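Local coordinates for putative RnfG subunit of electron transport complex (Thermotoga maritima, PDB 3DCZ), which probably forms part of a membrane-bound complex that couples electron transfer to ion translocation across the membrane, with FMN as its cofactor, at residues D20-K24 and G55-V59; F30-P35 and N114-V118; D39-D43 and F76-R82; Y85-G89 and M198-L202; N151-D156 and Q172-S178. All blocks are in the same frame, centred on the assembly; numbering follows the deposited sequence.

In the fold
Contacts 2, 3 and 4 all reach the five-stranded antiparallel sheet. Contacts 2 and 3 touch directly, most plainly where Leu32 O lies 2.8 Å from Leu41 N. Val86 of contact 4 meets both Leu32 and Phe76, which ties these three together from one strand. Contact 1 sits at the other end of helix 22-31 from contact 2, their centres about 17 Å apart. Contacts 1 and 5 touch none of the others and lie on opposite sides of the chain's centre, about 29 Å apart centre to centre. The chain after contact 5 runs through residues 181-186, which are not modelled, to helix 188-206 of contact 4. That gap includes Thr185, the predicted site of FMN attachment, and no FMN is modelled.

Contact 1 of 5, residues D20-K24 and G55-V59; sequences DNAAK and GIETV
Ile56 lies against both Asn21 and Lys24, its side chain running past theirs in the opposite direction. Its CG1, anti to the backbone N (chi1 -165°), rests 3.7 Å from Asn21 CG. Beyond it, Ile56 CD1 reaches the aliphatic part of the lysine, 3.8 Å from Lys24 CD. The carbonyl of the same residue accepts a hydrogen bond from Lys24 NZ at 2.8 Å, with the donor well above the carbonyl plane (62° out of it). A water also donates to Ile56 O and to Asn21 OD1, joining the two segments a second time. At Glu57 the backbone O is 2.7 Å from Lys24 NZ, but the angle is poor for a hydrogen bond; the carboxylate stands apart, Glu57 OE1 being 6.4 Å from Lys24 NZ. Thr58 supplies the next acceptor, its OG1 2.9 Å from Lys24 NZ. The fully extended lysine chain is what carries the ammonium group across to this loop, where Tyr74 OH is a further hydrogen-bond partner. The arrangement is a lysine from the first turn of helix 22-31 bound to the connection between helix 44-54 and strand 59-64, an outermost strand of the antiparallel sheet.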
# COMPACT_ATOMS: atom_id res chain seq x y z
N ASP A 20 -17.20 -12.97 7.27
CA ASP A 20 -17.74 -12.45 5.98
C ASP A 20 -16.65 -11.69 5.24
O ASP A 20 -16.35 -11.98 4.07
CB ASP A 20 -18.95 -11.54 6.23
N ASN A 21 -16.04 -10.73 5.95
CA ASN A 21 -14.99 -9.87 5.37
C ASN A 21 -13.62 -10.35 5.71
O ASN A 21 -12.72 -9.51 6.00
CB ASN A 21 -15.10 -8.44 5.89
CG ASN A 21 -16.42 -7.83 5.59
OD1 ASN A 21 -16.55 -7.03 4.66
ND2 ASN A 21 -17.40 -8.20 6.36
N ALA A 22 -13.44 -11.67 5.69
CA ALA A 22 -12.18 -12.23 6.11
C ALA A 22 -11.06 -11.67 5.26
O ALA A 22 -10.07 -11.24 5.83
CB ALA A 22 -12.19 -13.75 6.07
N ALA A 23 -11.22 -11.61 3.93
CA ALA A 23 -10.14 -11.16 3.03
C ALA A 23 -9.67 -9.74 3.34
O ALA A 23 -8.47 -9.45 3.42
CB ALA A 23 -10.58 -11.23 1.57
N LYS A 24 -10.62 -8.83 3.51
CA LYS A 24 -10.25 -7.43 3.78
C LYS A 24 -9.50 -7.30 5.11
O LYS A 24 -8.42 -6.69 5.19
CB LYS A 24 -11.49 -6.54 3.78
CG LYS A 24 -11.17 -5.08 3.98
CD LYS A 24 -12.39 -4.18 3.86
CE LYS A 24 -12.02 -2.76 4.22
NZ LYS A 24 -13.21 -1.85 4.05
N GLY A 55 -15.30 1.15 10.58
CA GLY A 55 -16.28 0.64 9.65
C GLY A 55 -15.61 -0.28 8.65
O GLY A 55 -14.59 0.08 8.07
N ILE A 56 -16.16 -1.48 8.48
CA ILE A 56 -15.56 -2.48 7.60
C ILE A 56 -16.02 -2.33 6.15
O ILE A 56 -15.47 -2.96 5.26
CB ILE A 56 -15.90 -3.93 8.11
CG1 ILE A 56 -15.00 -5.01 7.47
CG2 ILE A 56 -17.36 -4.25 7.82
CD1 ILE A 56 -13.51 -4.84 7.44
N GLU A 57 -17.01 -1.47 5.91
CA GLU A 57 -17.43 -1.19 4.55
C GLU A 57 -16.29 -0.64 3.72
O GLU A 57 -15.29 -0.17 4.26
CB GLU A 57 -18.57 -0.17 4.55
CG GLU A 57 -18.15 1.29 4.70
CD GLU A 57 -17.92 1.79 6.11
OE1 GLU A 57 -18.10 1.04 7.07
OE2 GLU A 57 -17.59 2.99 6.22
N THR A 58 -16.44 -0.75 2.41
CA THR A 58 -15.53 -0.06 1.47
C THR A 58 -16.35 0.97 0.72
O THR A 58 -17.37 0.64 0.13
CB THR A 58 -14.83 -1.05 0.51
OG1 THR A 58 -13.98 -1.91 1.29
CG2 THR A 58 -13.98 -0.33 -0.52
N VAL A 59 -15.87 2.21 0.80
CA VAL A 59 -16.51 3.37 0.18
C VAL A 59 -15.48 4.14 -0.66
O VAL A 59 -14.29 4.09 -0.38
CB VAL A 59 -17.11 4.30 1.25
CG1 VAL A 59 -18.27 3.61 1.92
CG2 VAL A 59 -16.03 4.69 2.28
O HOH W 1 -16.16 -4.88 3.45

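Contact 2 of 5, residues F30-P35 and N114-V118; sequences FVLKDP and NSVRV
Asn114 and Ser115, which meet the segment from Phe30 to Pro35, form a classic beta bulge opposite Cys103, placing this contact where helix 22-31 ends against strand 110-120. The polar part centres on the Asn114 amide. Its ND2 donates to Val31 O at 2.8 Å, nearly in the amide plane, and to Lys33 O at 3.1 Å, tilted from that plane. One NH2 group therefore holds two carbonyls of the chain leaving the helix. With CG anti to the backbone N (chi1 -175°), the amide extends far enough to reach both. A water adds a bridge, donating to Phe30 O and Lys33 O while accepting from Ser115 OG.

Van der Waals contacts against polar groups follow: Val31 CG1 lies 3.6 Å from Val116 C on the strand backbone, and Pro35 CD lies 3.1 Å from the amide oxygen Asn114 OD1. The third kind of interaction is a cation-pi stack. In the conformer described, one of two modelled for Arg117, the chain bends at chi2 and chi3, laying its guanidinium almost flat on the Phe30 ring with the planes 22° apart. Arg117 CZ sits 3.8 Å from the centroid of that ring, and the nearest atoms of the pair are Arg117 NH2 and Phe30 CD1, 3.3 Å apart.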
# COMPACT_ATOMS: atom_id res chain seq x y z
N PHE A 30 -2.21 -7.90 7.41
CA PHE A 30 -0.94 -8.17 6.73
C PHE A 30 -0.11 -6.90 6.53
O PHE A 30 1.11 -6.88 6.84
CB PHE A 30 -1.15 -8.82 5.37
CG PHE A 30 0.13 -9.04 4.65
CD1 PHE A 30 0.92 -10.14 4.92
CD2 PHE A 30 0.59 -8.13 3.70
CE1 PHE A 30 2.09 -10.32 4.29
CE2 PHE A 30 1.80 -8.27 3.10
CZ PHE A 30 2.55 -9.41 3.36
N VAL A 31 -0.76 -5.82 6.08
CA VAL A 31 -0.01 -4.60 5.74
C VAL A 31 0.46 -3.84 6.98
O VAL A 31 1.28 -2.90 6.89
CB VAL A 31 -0.79 -3.68 4.75
CG1 VAL A 31 -1.02 -4.45 3.39
CG2 VAL A 31 -2.08 -3.20 5.35
N LEU A 32 -0.05 -4.27 8.13
CA LEU A 32 0.37 -3.75 9.43
C LEU A 32 1.43 -4.62 10.11
O LEU A 32 1.78 -4.37 11.25
CB LEU A 32 -0.82 -3.47 10.33
CG LEU A 32 -1.64 -2.21 10.00
CD1 LEU A 32 -3.01 -2.28 10.69
CD2 LEU A 32 -0.89 -0.94 10.40
N LYS A 33 1.97 -5.57 9.35
CA LYS A 33 3.19 -6.27 9.79
C LYS A 33 4.39 -5.57 9.19
O LYS A 33 4.39 -5.14 8.00
CB LYS A 33 3.15 -7.75 9.39
CG LYS A 33 1.99 -8.54 10.02
CD LYS A 33 2.11 -10.03 9.73
CE LYS A 33 1.02 -10.83 10.40
NZ LYS A 33 1.06 -12.26 9.98
N ASP A 34 5.46 -5.47 9.97
CA ASP A 34 6.70 -4.89 9.52
C ASP A 34 7.33 -5.80 8.47
O ASP A 34 7.51 -7.00 8.71
CB ASP A 34 7.59 -4.72 10.72
CG ASP A 34 8.88 -4.01 10.43
OD1 ASP A 34 9.61 -4.36 9.50
OD2 ASP A 34 9.23 -3.12 11.23
N PRO A 35 7.63 -5.25 7.27
CA PRO A 35 8.12 -6.12 6.20
C PRO A 35 9.57 -6.61 6.42
O PRO A 35 10.02 -7.53 5.73
CB PRO A 35 8.02 -5.24 4.96
CG PRO A 35 8.24 -3.88 5.48
CD PRO A 35 7.54 -3.85 6.81
N ASN A 114 4.83 0.98 3.73
CA ASN A 114 5.22 -0.17 4.56
C ASN A 114 4.97 -1.48 3.88
O ASN A 114 5.80 -2.37 3.93
CB ASN A 114 4.47 -0.13 5.89
CG ASN A 114 4.91 -1.22 6.86
OD1 ASN A 114 6.02 -1.16 7.40
ND2 ASN A 114 4.02 -2.23 7.13
N SER A 115 3.76 -1.66 3.34
CA SER A 115 3.33 -2.95 2.83
C SER A 115 2.12 -2.84 1.97
O SER A 115 1.42 -1.85 1.99
CB SER A 115 3.10 -3.93 3.98
OG SER A 115 2.74 -5.23 3.59
N VAL A 116 1.91 -3.87 1.18
CA VAL A 116 0.86 -3.91 0.17
C VAL A 116 0.30 -5.31 0.12
O VAL A 116 1.06 -6.29 0.25
CB VAL A 116 1.46 -3.61 -1.25
CG1 VAL A 116 0.40 -3.66 -2.31
CG2 VAL A 116 2.22 -2.30 -1.25
N ARG A 117 -1.01 -5.43 -0.11
CA ARG A 117 -1.65 -6.73 -0.37
C ARG A 117 -2.70 -6.52 -1.44
O ARG A 117 -3.62 -5.73 -1.24
CB ARG A 117 -2.30 -7.27 0.90
CG ARG A 117 -3.13 -8.54 0.68
CD ARG A 117 -2.27 -9.77 0.60
NE ARG A 117 -2.30 -10.53 1.86
CZ ARG A 117 -1.31 -11.28 2.32
NH1 ARG A 117 -0.14 -11.39 1.67
NH2 ARG A 117 -1.47 -11.91 3.49
N VAL A 118 -2.58 -7.24 -2.54
CA VAL A 118 -3.53 -7.15 -3.63
C VAL A 118 -4.55 -8.24 -3.37
O VAL A 118 -4.17 -9.42 -3.19
CB VAL A 118 -2.80 -7.36 -5.01
CG1 VAL A 118 -3.78 -7.20 -6.13
CG2 VAL A 118 -1.66 -6.36 -5.16
O HOH W 2 3.68 -6.69 5.78
O HOH W 3 7.77 -0.66 9.66

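Contact 3 of 5, residues D39-D43 and F76-R82; sequences DYLVD and FVTKDGR
The type I beta turn from Thr78 to Gly81, which closes the hairpin between strands 67-77 and 83-90, is met by the loop around Leu41. The main polar link is backbone to backbone: Lys79 N donates to Leu41 O at 2.8 Å. The same oxygen takes a CA-H...O contact from Thr78 CA at 3.2 Å. From the turn, the Lys79 chain runs fully extended over the loop, with its CG 3.4 Å from Leu41 O and its NZ bonded to Tyr40 O at 3.1 Å. This second bond approaches from above the carbonyl plane, 42° out of it.

Across the turn, Asp80 OD1 accepts from two groups. Arg82, the residue just after the turn, meets it through NE at 2.9 Å in a salt bridge that lies in the guanidinium plane, and Thr78 OG1 is the other donor. Thr78 OG1 in turn accepts from Arg82 N, so these bonds tie the two ends of the turn together. The guanidinium edge then faces the loop, Arg82 NH2 lying 3.6 Å from Leu41 CD2.

On the apolar side, Val42 and Phe76 cross at about a right angle, Val42 CG2 being 3.9 Å from Phe76 CB. Both side chains also pack on helix 44-54, Val42 at Ile47 and Phe76 at Ile50, and Phe76 continues to Ile28 of helix 22-31. Asp43 caps the start of helix 44-54 through Glu46 N.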
# COMPACT_ATOMS: atom_id res chain seq x y z
N ASP A 39 6.87 -8.82 12.18
CA ASP A 39 6.08 -8.72 13.40
C ASP A 39 4.99 -7.68 13.22
O ASP A 39 5.15 -6.71 12.49
CB ASP A 39 6.94 -8.30 14.56
CG ASP A 39 8.15 -9.21 14.77
OD1 ASP A 39 8.05 -10.42 14.42
OD2 ASP A 39 9.18 -8.70 15.26
N TYR A 40 3.88 -7.87 13.92
CA TYR A 40 2.84 -6.87 13.92
C TYR A 40 3.32 -5.51 14.46
O TYR A 40 3.94 -5.46 15.54
CB TYR A 40 1.66 -7.33 14.77
CG TYR A 40 0.69 -8.22 14.06
CD1 TYR A 40 -0.16 -7.70 13.11
CD2 TYR A 40 0.59 -9.58 14.36
CE1 TYR A 40 -1.07 -8.49 12.45
CE2 TYR A 40 -0.33 -10.39 13.69
CZ TYR A 40 -1.16 -9.83 12.73
OH TYR A 40 -2.07 -10.58 12.02
N LEU A 41 3.00 -4.44 13.74
CA LEU A 41 3.25 -3.07 14.23
C LEU A 41 2.14 -2.61 15.19
O LEU A 41 2.34 -1.66 15.95
CB LEU A 41 3.36 -2.09 13.04
CG LEU A 41 4.53 -2.36 12.08
CD1 LEU A 41 4.36 -1.54 10.79
CD2 LEU A 41 5.84 -2.05 12.78
N VAL A 42 0.98 -3.27 15.11
CA VAL A 42 -0.18 -3.03 15.95
C VAL A 42 -0.71 -4.39 16.37
O VAL A 42 -0.79 -5.29 15.54
CB VAL A 42 -1.29 -2.27 15.15
CG1 VAL A 42 -2.52 -1.92 16.01
CG2 VAL A 42 -0.72 -1.01 14.51
N ASP A 43 -1.13 -4.52 17.64
CA ASP A 43 -1.68 -5.79 18.11
C ASP A 43 -2.81 -6.23 17.19
O ASP A 43 -3.65 -5.41 16.78
CB ASP A 43 -2.21 -5.68 19.53
CG ASP A 43 -2.93 -6.96 20.00
OD1 ASP A 43 -2.26 -7.89 20.49
OD2 ASP A 43 -4.17 -7.02 19.90
N PHE A 76 -3.85 4.17 12.59
CA PHE A 76 -3.24 3.37 13.65
C PHE A 76 -2.04 4.12 14.20
O PHE A 76 -1.54 5.06 13.57
CB PHE A 76 -2.81 1.98 13.15
CG PHE A 76 -3.87 1.22 12.44
CD1 PHE A 76 -4.08 1.41 11.08
CD2 PHE A 76 -4.70 0.34 13.12
CE1 PHE A 76 -5.08 0.72 10.40
CE2 PHE A 76 -5.72 -0.34 12.45
CZ PHE A 76 -5.90 -0.15 11.09
N VAL A 77 -1.62 3.69 15.38
CA VAL A 77 -0.33 4.08 15.98
C VAL A 77 0.47 2.81 16.20
O VAL A 77 0.00 1.86 16.86
CB VAL A 77 -0.51 4.85 17.31
CG1 VAL A 77 0.87 5.26 17.87
CG2 VAL A 77 -1.40 6.08 17.10
N THR A 78 1.66 2.78 15.65
CA THR A 78 2.51 1.57 15.79
C THR A 78 3.02 1.42 17.23
O THR A 78 2.94 2.37 18.03
CB THR A 78 3.70 1.59 14.82
OG1 THR A 78 4.62 2.59 15.26
CG2 THR A 78 3.25 1.83 13.35
N LYS A 79 3.55 0.24 17.57
CA LYS A 79 4.03 0.01 18.92
C LYS A 79 5.18 0.94 19.28
O LYS A 79 5.39 1.21 20.46
CB LYS A 79 4.45 -1.46 19.11
CG LYS A 79 3.29 -2.41 19.13
CD LYS A 79 3.75 -3.85 18.95
CE LYS A 79 2.59 -4.82 18.87
NZ LYS A 79 3.07 -6.18 18.41
N ASP A 80 5.91 1.44 18.27
CA ASP A 80 6.95 2.45 18.49
C ASP A 80 6.53 3.91 18.21
O ASP A 80 7.36 4.80 18.13
CB ASP A 80 8.25 2.09 17.78
CG ASP A 80 8.17 2.14 16.27
OD1 ASP A 80 7.12 2.52 15.70
OD2 ASP A 80 9.20 1.79 15.64
N GLY A 81 5.23 4.14 18.13
CA GLY A 81 4.66 5.49 18.22
C GLY A 81 4.51 6.26 16.94
O GLY A 81 4.30 7.46 16.96
N ARG A 82 4.60 5.56 15.81
CA ARG A 82 4.45 6.17 14.49
C ARG A 82 3.01 6.08 14.02
O ARG A 82 2.33 5.11 14.29
CB ARG A 82 5.37 5.48 13.47
CG ARG A 82 6.85 5.53 13.82
CD ARG A 82 7.68 4.78 12.77
NE ARG A 82 7.50 3.32 12.90
CZ ARG A 82 7.66 2.43 11.91
NH1 ARG A 82 8.04 2.79 10.69
NH2 ARG A 82 7.45 1.14 12.17

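Contact 4 of 5, residues Y85-G89 and M198-L202; sequences YVLSG and MYRYL. With ACT (acetate ion), chain D.
Leu87 and Met198, the latter present as selenomethionine, run past each other in opposite directions where helix 188-206 packs on strand 83-90, a central strand of the antiparallel sheet. The local axes come within 9.6 Å, and their N-to-C directions differ by 131°, so the helix crosses the strand obliquely. In the conformer described, one of two modelled, Leu87 has CG between the backbone N and the carbonyl carbon (chi1 65°). From there, Leu87 CG touches Met198 CG at 3.6 Å. The two methyls of Leu87 diverge to different helix residues: Leu87 CD1 meets Tyr201 CD2 at 4.1 Å, while CD2 turns to Leu202 CD1. In this conformer the leucine lies between side chains one turn apart on the helix.

Met198 also reaches along the strand backbone. Its chain runs straight to SE (chi2 180°), 3.6 Å from Ser88 C, and the bend at chi3 (-99°) then turns CE toward Gly89. With no side chain at Gly89, the methyl can approach the backbone itself, CE lying 3.7 Å from Gly89 N.

Towards the other end, Leu202 CD2 packs against Tyr85 CB at 4.0 Å, and Phe111 of strand 110-120 touches both residues. Tyr201 extends the helix packing to strand 59-64 through Leu61 and Tyr64. The two segments share no hydrogen bond; side-chain packing joins them, and the phenol of Tyr85 is engaged elsewhere: its OH donates to an acetate ion, probably from the crystallisation liquor, with Tyr85 OH 2.6 Å from the acetate O, which lies at the ring edge, in its plane.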
# COMPACT_ATOMS: atom_id res chain seq x y z
N TYR A 85 -1.35 4.54 8.29
CA TYR A 85 -2.60 4.74 7.56
C TYR A 85 -2.78 3.56 6.65
O TYR A 85 -1.82 3.18 5.95
CB TYR A 85 -2.50 6.05 6.75
CG TYR A 85 -2.38 7.22 7.67
CD1 TYR A 85 -3.54 7.80 8.20
CD2 TYR A 85 -1.16 7.66 8.11
CE1 TYR A 85 -3.46 8.81 9.13
CE2 TYR A 85 -1.08 8.70 9.02
CZ TYR A 85 -2.24 9.27 9.53
OH TYR A 85 -2.17 10.27 10.47
N VAL A 86 -3.96 2.96 6.64
CA VAL A 86 -4.28 1.90 5.70
C VAL A 86 -5.42 2.38 4.84
O VAL A 86 -6.43 2.88 5.32
CB VAL A 86 -4.61 0.55 6.41
CG1 VAL A 86 -5.07 -0.48 5.39
CG2 VAL A 86 -3.39 0.07 7.23
N LEU A 87 -5.22 2.24 3.55
CA LEU A 87 -6.33 2.48 2.63
C LEU A 87 -6.29 1.51 1.47
O LEU A 87 -5.45 0.61 1.44
CB LEU A 87 -6.38 3.96 2.19
CG LEU A 87 -5.23 4.53 1.36
CD1 LEU A 87 -5.48 6.01 1.07
CD2 LEU A 87 -3.88 4.38 2.10
N SER A 88 -7.26 1.64 0.57
CA SER A 88 -7.38 0.75 -0.56
C SER A 88 -7.42 1.57 -1.85
O SER A 88 -7.67 2.78 -1.86
CB SER A 88 -8.68 -0.05 -0.37
OG SER A 88 -8.49 -1.01 0.67
N GLY A 89 -7.23 0.88 -2.97
CA GLY A 89 -7.26 1.54 -4.23
C GLY A 89 -7.52 0.62 -5.40
O GLY A 89 -7.42 -0.62 -5.29
N MSE A 198 -3.06 6.45 -3.89
CA MSE A 198 -3.25 6.43 -2.45
C MSE A 198 -2.29 7.41 -1.77
O MSE A 198 -2.67 8.13 -0.86
CB MSE A 198 -3.07 5.00 -1.93
CG MSE A 198 -4.30 4.15 -2.11
SE MSE A 198 -3.93 2.33 -1.37
CE MSE A 198 -3.64 1.95 -3.00
N TYR A 199 -1.05 7.43 -2.25
CA TYR A 199 -0.06 8.39 -1.74
C TYR A 199 -0.50 9.84 -2.02
O TYR A 199 -0.44 10.68 -1.12
CB TYR A 199 1.30 8.10 -2.33
CG TYR A 199 2.36 9.08 -1.93
CD1 TYR A 199 2.92 9.08 -0.64
CD2 TYR A 199 2.84 10.02 -2.85
CE1 TYR A 199 3.91 10.00 -0.29
CE2 TYR A 199 3.83 10.93 -2.48
CZ TYR A 199 4.35 10.91 -1.21
OH TYR A 199 5.38 11.81 -0.89
N ARG A 200 -0.96 10.10 -3.24
CA ARG A 200 -1.48 11.42 -3.56
C ARG A 200 -2.56 11.84 -2.60
O ARG A 200 -2.55 12.94 -2.08
CB ARG A 200 -2.02 11.44 -4.96
CG ARG A 200 -1.00 11.70 -5.99
CD ARG A 200 -1.68 11.83 -7.34
NE ARG A 200 -2.64 12.93 -7.43
CZ ARG A 200 -3.42 13.17 -8.50
NH1 ARG A 200 -3.43 12.35 -9.54
NH2 ARG A 200 -4.21 14.21 -8.53
N TYR A 201 -3.50 10.93 -2.37
CA TYR A 201 -4.61 11.24 -1.48
C TYR A 201 -4.13 11.52 -0.06
O TYR A 201 -4.51 12.52 0.52
CB TYR A 201 -5.62 10.07 -1.50
CG TYR A 201 -6.78 10.32 -0.57
CD1 TYR A 201 -7.90 11.00 -1.02
CD2 TYR A 201 -6.74 9.93 0.77
CE1 TYR A 201 -8.98 11.28 -0.18
CE2 TYR A 201 -7.83 10.19 1.61
CZ TYR A 201 -8.94 10.87 1.11
OH TYR A 201 -10.03 11.14 1.91
N LEU A 202 -3.27 10.67 0.49
CA LEU A 202 -2.73 10.90 1.84
C LEU A 202 -2.03 12.25 1.96
O LEU A 202 -2.17 12.96 2.96
CB LEU A 202 -1.74 9.81 2.23
CG LEU A 202 -2.33 8.45 2.56
CD1 LEU A 202 -1.22 7.41 2.85
CD2 LEU A 202 -3.27 8.59 3.76
C ACT D . 0.34 12.63 10.53
O ACT D . 0.15 11.45 10.87
OXT ACT D . 1.15 13.25 11.25
CH3 ACT D . -0.30 13.25 9.33

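Contact 5 of 5, residues N151-D156 and Q172-S178; sequences NGLRVD and QGIVKVS
Asp156 OD1 accepts from two backbone donors of the facing segment, Val177 N at 3.0 Å and Ser178 N at 3.1 Å. The Ser178 bond uses the syn lone pair of OD1, whereas Val177 N comes from above the carboxylate plane, 51° out of it. The other oxygen is held as well, Ser178 OG donating to Asp156 OD2 at 2.6 Å, again on the syn side. A chi1 of 66°, with CG between the backbone N and the carbonyl carbon, turns the carboxylate to these donors, and Asp156 CB packs 3.8 Å from Ile174 CG2.

Just before Asp156 in the chain, strand 154-155 pairs in parallel with strand 174-175, the two strands of a beta-alpha-beta unit whose helix is 166-170. Arg154 N bonds to Gly173 O, Val175 N to Arg154 O at 2.9 Å, and Asp156 N to Val175 O. Gly173 enters the strand from a Schellman motif. Leu153 and Val155 reach helix 188-206, at Val192 and Pro188 respectively.

Arg154 and Ile174 lie side by side and point the same way, with Arg154 NH2 4.0 Å from Ile174 CD1. Two waters connect the guanidinium to Gln172 O: one accepts from Arg154 NE, the other from Arg154 NH2 at 3.0 Å.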
# COMPACT_ATOMS: atom_id res chain seq x y z
N ASN A 151 9.52 10.40 -5.57
CA ASN A 151 9.98 10.17 -6.97
C ASN A 151 8.79 9.72 -7.84
O ASN A 151 8.76 9.92 -9.07
CB ASN A 151 11.04 9.04 -7.04
CG ASN A 151 12.49 9.46 -6.58
OD1 ASN A 151 13.36 8.60 -6.38
ND2 ASN A 151 12.74 10.75 -6.45
N GLY A 152 7.87 9.00 -7.20
CA GLY A 152 6.75 8.33 -7.89
C GLY A 152 7.14 6.88 -8.12
O GLY A 152 8.22 6.60 -8.62
N LEU A 153 6.26 5.94 -7.78
CA LEU A 153 6.54 4.53 -8.06
C LEU A 153 6.40 4.20 -9.54
O LEU A 153 5.52 4.73 -10.21
CB LEU A 153 5.59 3.65 -7.26
CG LEU A 153 5.59 3.80 -5.75
CD1 LEU A 153 4.42 2.97 -5.22
CD2 LEU A 153 6.93 3.27 -5.24
N ARG A 154 7.23 3.29 -10.03
CA ARG A 154 7.14 2.85 -11.41
C ARG A 154 7.74 1.46 -11.50
O ARG A 154 8.63 1.11 -10.70
CB ARG A 154 7.82 3.84 -12.32
CG ARG A 154 9.20 4.09 -11.98
CD ARG A 154 9.75 5.20 -12.89
NE ARG A 154 11.06 5.55 -12.41
CZ ARG A 154 12.02 6.05 -13.15
NH1 ARG A 154 11.82 6.32 -14.43
NH2 ARG A 154 13.17 6.30 -12.59
N VAL A 155 7.22 0.67 -12.42
CA VAL A 155 7.82 -0.64 -12.68
C VAL A 155 9.18 -0.46 -13.37
O VAL A 155 9.42 0.55 -14.04
CB VAL A 155 6.85 -1.53 -13.50
CG1 VAL A 155 5.54 -1.74 -12.74
CG2 VAL A 155 6.61 -0.96 -14.93
N ASP A 156 10.07 -1.45 -13.24
CA ASP A 156 11.45 -1.29 -13.75
C ASP A 156 11.53 -1.08 -15.27
O ASP A 156 12.43 -0.37 -15.74
CB ASP A 156 12.43 -2.38 -13.24
CG ASP A 156 12.12 -3.77 -13.75
OD1 ASP A 156 10.96 -4.24 -13.64
OD2 ASP A 156 13.09 -4.42 -14.21
N GLN A 172 14.58 3.64 -4.73
CA GLN A 172 14.41 4.69 -5.75
C GLN A 172 12.95 4.79 -6.22
O GLN A 172 12.63 5.58 -7.12
CB GLN A 172 15.30 4.40 -6.97
CG GLN A 172 16.78 4.33 -6.66
CD GLN A 172 17.62 3.80 -7.82
OE1 GLN A 172 18.37 2.83 -7.68
NE2 GLN A 172 17.46 4.42 -8.99
N GLY A 173 12.05 4.01 -5.61
CA GLY A 173 10.66 3.95 -6.04
C GLY A 173 10.42 3.08 -7.27
O GLY A 173 9.38 3.22 -7.93
N ILE A 174 11.35 2.17 -7.55
CA ILE A 174 11.26 1.33 -8.72
C ILE A 174 10.94 -0.10 -8.25
O ILE A 174 11.66 -0.66 -7.41
CB ILE A 174 12.60 1.37 -9.51
CG1 ILE A 174 12.85 2.77 -10.06
CG2 ILE A 174 12.58 0.33 -10.63
CD1 ILE A 174 14.26 2.97 -10.66
N VAL A 175 9.88 -0.67 -8.81
CA VAL A 175 9.42 -2.01 -8.50
C VAL A 175 9.93 -2.94 -9.58
O VAL A 175 9.53 -2.81 -10.75
CB VAL A 175 7.88 -2.05 -8.44
CG1 VAL A 175 7.36 -3.51 -8.25
CG2 VAL A 175 7.39 -1.07 -7.31
N LYS A 176 10.80 -3.87 -9.19
CA LYS A 176 11.42 -4.76 -10.14
C LYS A 176 10.51 -5.96 -10.33
O LYS A 176 10.31 -6.72 -9.39
CB LYS A 176 12.80 -5.20 -9.67
CG LYS A 176 13.52 -6.01 -10.73
CD LYS A 176 14.93 -6.29 -10.33
CE LYS A 176 15.68 -6.96 -11.47
NZ LYS A 176 17.04 -7.34 -11.03
N VAL A 177 9.95 -6.09 -11.52
CA VAL A 177 9.09 -7.24 -11.84
C VAL A 177 9.44 -7.89 -13.18
O VAL A 177 8.90 -8.95 -13.50
CB VAL A 177 7.57 -6.87 -11.80
CG1 VAL A 177 7.08 -6.75 -10.36
CG2 VAL A 177 7.27 -5.61 -12.60
N SER A 178 10.36 -7.28 -13.94
CA SER A 178 10.66 -7.71 -15.30
C SER A 178 11.18 -9.15 -15.37
O SER A 178 11.07 -9.79 -16.42
CB SER A 178 11.68 -6.76 -15.93
OG SER A 178 12.92 -6.83 -15.24
O HOH W 4 10.71 5.85 -9.38
O HOH W 5 13.57 6.75 -9.66